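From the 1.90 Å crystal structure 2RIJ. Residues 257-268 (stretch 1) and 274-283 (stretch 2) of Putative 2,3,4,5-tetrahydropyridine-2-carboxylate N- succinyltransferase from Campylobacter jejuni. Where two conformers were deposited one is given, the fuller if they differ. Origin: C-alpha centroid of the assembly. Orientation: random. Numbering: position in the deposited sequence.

Stretch 1 (257-268) VEGRISSSAIVG
Stretch 2 (274-283) GGGASILGVL

The two stretches run parallel, as neighbouring rungs of one chain, with short strands at 260-261 and 278-279 in register: Arg 260 lies beside Ser 278 (CA-CA 4.8 Å) and Ile 261 beside Ile 279 (5.1 Å). All four residues are extended, with phi from -107° to -118° and psi from 108° to 131°. The backbone ladder alternates its donors. Gly 276 N gives to Glu 258 O at 3.0 Å, Arg 260 N to Ala 277 O at 2.8 Å, Ile 279 N to Arg 260 O at 2.8 Å, and Ser 262 N to Ile 279 O at 3.1 Å.

Type II turns frame this ladder. In the turn from Gly 274 to Ala 277, closed by Ala 277 N to Gly 274 O at 3.0 Å, Gly 276 takes the positive phi (73°) that glycine tolerates best. The turn from Ser 262 to Ala 265, closed by Ala 265 N to Ser 262 O at 3.0 Å, places Ser 264 at phi 83°.

Glycines make the hollows into which backbone fits. At Gly 259, phi/psi -135/-165, CA sits 3.2 Å from Ala 277 O; a CB there would point toward stretch 2 and clash with that oxygen. Gly 281, phi/psi -103/-41, brings its CA within 3.3 Å of Ser 263 O in a CA-H...O contact, and a CB would collide with the same oxygen. Gly 275 CA makes a similar contact with Glu 258 O, also 3.3 Å.

One face of the sheet, bearing Ile 261 and Ile 279, is apolar. Ile 279 (m, t) is its principal bump: its CD1 packs 3.5 Å from Val 267 CG2 (Val 267 is t) and 4.4 Å from Ile 261 CG1 (Ile 261 is m, t), while its CG2 lies 4.0 Å from Ala 265 CB. The small Ala 265 side chain also fits close to the backbone, with CB 3.6 Å from Leu 280 O.

The other face is polar. Arg 260 (m, t, m, chi4 -88°) folds its long side chain back so that Ala 277 O lies over one face of the guanidinium, while Ser 278 OG (chi1 -90°) sits at its edge and accepts from Arg 260 NH2 at 3.2 Å. Water 1 joins the same pair, accepting from Arg 260 NE at 3.2 Å and bonding Ser 278 OG at 2.6 Å. Farther along, Ser 262 (m) is small enough to leave room for water 2, which bonds Ser 262 OG at 2.6 Å and donates to Ile 279 O at 3.0 Å.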

# COMPACT_ATOMS: atom_id res chain seq x y z
N VAL A 257 -27.56 4.23 -22.34
CA VAL A 257 -27.65 4.76 -21.00
C VAL A 257 -28.33 3.72 -20.06
O VAL A 257 -29.47 3.35 -20.23
CB VAL A 257 -28.38 6.10 -20.96
CG1 VAL A 257 -28.46 6.65 -19.48
CG2 VAL A 257 -27.75 7.10 -21.95
N GLU A 258 -27.55 3.28 -19.10
CA GLU A 258 -27.95 2.34 -18.09
C GLU A 258 -27.70 2.85 -16.67
O GLU A 258 -27.87 2.13 -15.66
CB GLU A 258 -27.27 1.02 -18.32
CG GLU A 258 -27.25 0.64 -19.74
CD GLU A 258 -26.84 -0.82 -19.90
OE1 GLU A 258 -27.56 -1.66 -19.35
OE2 GLU A 258 -25.83 -1.13 -20.54
N GLY A 259 -27.36 4.12 -16.59
CA GLY A 259 -27.11 4.82 -15.32
C GLY A 259 -27.77 6.18 -15.28
O GLY A 259 -28.67 6.49 -16.09
N ARG A 260 -27.36 7.00 -14.32
CA ARG A 260 -28.12 8.15 -13.89
C ARG A 260 -27.44 9.44 -14.30
O ARG A 260 -26.28 9.70 -13.93
CB ARG A 260 -28.29 8.10 -12.37
CG ARG A 260 -29.10 6.87 -11.97
CD ARG A 260 -29.18 6.72 -10.48
NE ARG A 260 -27.88 6.39 -9.89
CZ ARG A 260 -27.40 5.15 -9.73
NH1 ARG A 260 -28.03 4.10 -10.22
NH2 ARG A 260 -26.24 4.95 -9.09
N ILE A 261 -28.15 10.22 -15.09
CA ILE A 261 -27.69 11.51 -15.57
C ILE A 261 -28.43 12.61 -14.83
O ILE A 261 -29.60 12.90 -15.11
CB ILE A 261 -27.89 11.68 -17.07
CG1 ILE A 261 -27.35 10.46 -17.82
CG2 ILE A 261 -27.19 12.95 -17.58
CD1 ILE A 261 -27.54 10.47 -19.32
N SER A 262 -27.72 13.30 -13.94
CA SER A 262 -28.29 14.41 -13.15
C SER A 262 -28.53 15.66 -13.98
O SER A 262 -27.94 15.86 -15.05
CB SER A 262 -27.35 14.80 -11.99
OG SER A 262 -27.20 13.73 -11.06
N SER A 263 -29.40 16.52 -13.48
CA SER A 263 -29.68 17.79 -14.15
C SER A 263 -28.40 18.55 -14.39
O SER A 263 -27.52 18.58 -13.53
CB SER A 263 -30.67 18.62 -13.30
OG SER A 263 -31.98 18.17 -13.51
N SER A 264 -28.30 19.15 -15.58
CA SER A 264 -27.17 19.89 -16.10
C SER A 264 -26.07 19.03 -16.72
O SER A 264 -25.21 19.57 -17.35
CB SER A 264 -26.55 20.85 -15.08
OG SER A 264 -27.47 21.86 -14.82
N ALA A 265 -26.16 17.71 -16.57
CA ALA A 265 -25.12 16.80 -17.13
C ALA A 265 -25.46 16.50 -18.57
O ALA A 265 -26.65 16.30 -18.92
CB ALA A 265 -25.00 15.52 -16.29
N ILE A 266 -24.42 16.48 -19.41
CA ILE A 266 -24.50 16.20 -20.83
C ILE A 266 -23.50 15.12 -21.17
O ILE A 266 -22.34 15.17 -20.74
CB ILE A 266 -24.19 17.46 -21.71
CG1 ILE A 266 -25.18 18.60 -21.42
CG2 ILE A 266 -24.27 17.10 -23.19
CD1 ILE A 266 -24.78 19.96 -22.06
N VAL A 267 -23.98 14.13 -21.92
CA VAL A 267 -23.19 12.98 -22.34
C VAL A 267 -23.07 13.00 -23.88
O VAL A 267 -24.06 13.06 -24.58
CB VAL A 267 -23.82 11.67 -21.82
CG1 VAL A 267 -23.04 10.44 -22.27
CG2 VAL A 267 -23.96 11.72 -20.27
N GLY A 268 -21.84 12.90 -24.37
CA GLY A 268 -21.54 13.06 -25.79
C GLY A 268 -21.73 11.78 -26.57
O GLY A 268 -21.79 10.68 -26.01
N GLY A 274 -22.72 2.86 -17.98
CA GLY A 274 -22.92 1.49 -17.52
C GLY A 274 -23.98 1.37 -16.42
O GLY A 274 -24.42 2.36 -15.84
N GLY A 275 -24.37 0.12 -16.16
CA GLY A 275 -25.49 -0.19 -15.29
C GLY A 275 -25.21 0.36 -13.90
O GLY A 275 -24.19 0.03 -13.29
N GLY A 276 -26.10 1.21 -13.40
CA GLY A 276 -25.96 1.78 -12.07
C GLY A 276 -24.88 2.85 -11.90
O GLY A 276 -24.63 3.30 -10.80
N ALA A 277 -24.24 3.25 -13.00
CA ALA A 277 -23.31 4.35 -12.92
C ALA A 277 -24.06 5.64 -12.60
O ALA A 277 -25.25 5.81 -12.90
CB ALA A 277 -22.51 4.50 -14.22
N SER A 278 -23.34 6.56 -11.98
CA SER A 278 -23.84 7.89 -11.64
C SER A 278 -23.01 8.92 -12.38
O SER A 278 -21.77 8.87 -12.31
CB SER A 278 -23.67 8.17 -10.13
OG SER A 278 -24.80 7.78 -9.36
N ILE A 279 -23.66 9.86 -13.05
CA ILE A 279 -23.04 11.07 -13.53
C ILE A 279 -23.65 12.26 -12.77
O ILE A 279 -24.83 12.55 -12.94
CB ILE A 279 -23.18 11.28 -15.05
CG1 ILE A 279 -22.66 10.06 -15.80
CG2 ILE A 279 -22.44 12.55 -15.50
CD1 ILE A 279 -23.00 10.06 -17.29
N LEU A 280 -22.84 12.94 -11.97
CA LEU A 280 -23.33 14.08 -11.20
C LEU A 280 -23.49 15.29 -12.14
O LEU A 280 -22.99 15.28 -13.31
CB LEU A 280 -22.37 14.33 -10.02
CG LEU A 280 -22.11 13.15 -9.06
CD1 LEU A 280 -21.21 13.70 -7.91
CD2 LEU A 280 -23.38 12.50 -8.55
N GLY A 281 -24.21 16.33 -11.71
CA GLY A 281 -24.56 17.39 -12.67
C GLY A 281 -23.80 18.67 -12.64
O GLY A 281 -23.53 19.28 -13.67
N VAL A 282 -23.56 19.13 -11.42
CA VAL A 282 -22.98 20.45 -11.19
C VAL A 282 -21.81 20.29 -10.21
O VAL A 282 -21.95 19.63 -9.16
CB VAL A 282 -24.04 21.44 -10.63
CG1 VAL A 282 -23.43 22.85 -10.51
CG2 VAL A 282 -25.24 21.48 -11.54
N LEU A 283 -20.67 20.87 -10.57
CA LEU A 283 -19.50 20.88 -9.73
C LEU A 283 -19.77 21.71 -8.47
O LEU A 283 -20.58 22.63 -8.49
CB LEU A 283 -18.30 21.45 -10.47
CG LEU A 283 -17.72 20.55 -11.56
CD1 LEU A 283 -16.69 21.35 -12.34
CD2 LEU A 283 -17.14 19.27 -10.88
O HOH W 1 -26.82 9.37 -9.17
O HOH W 2 -26.98 11.19 -11.33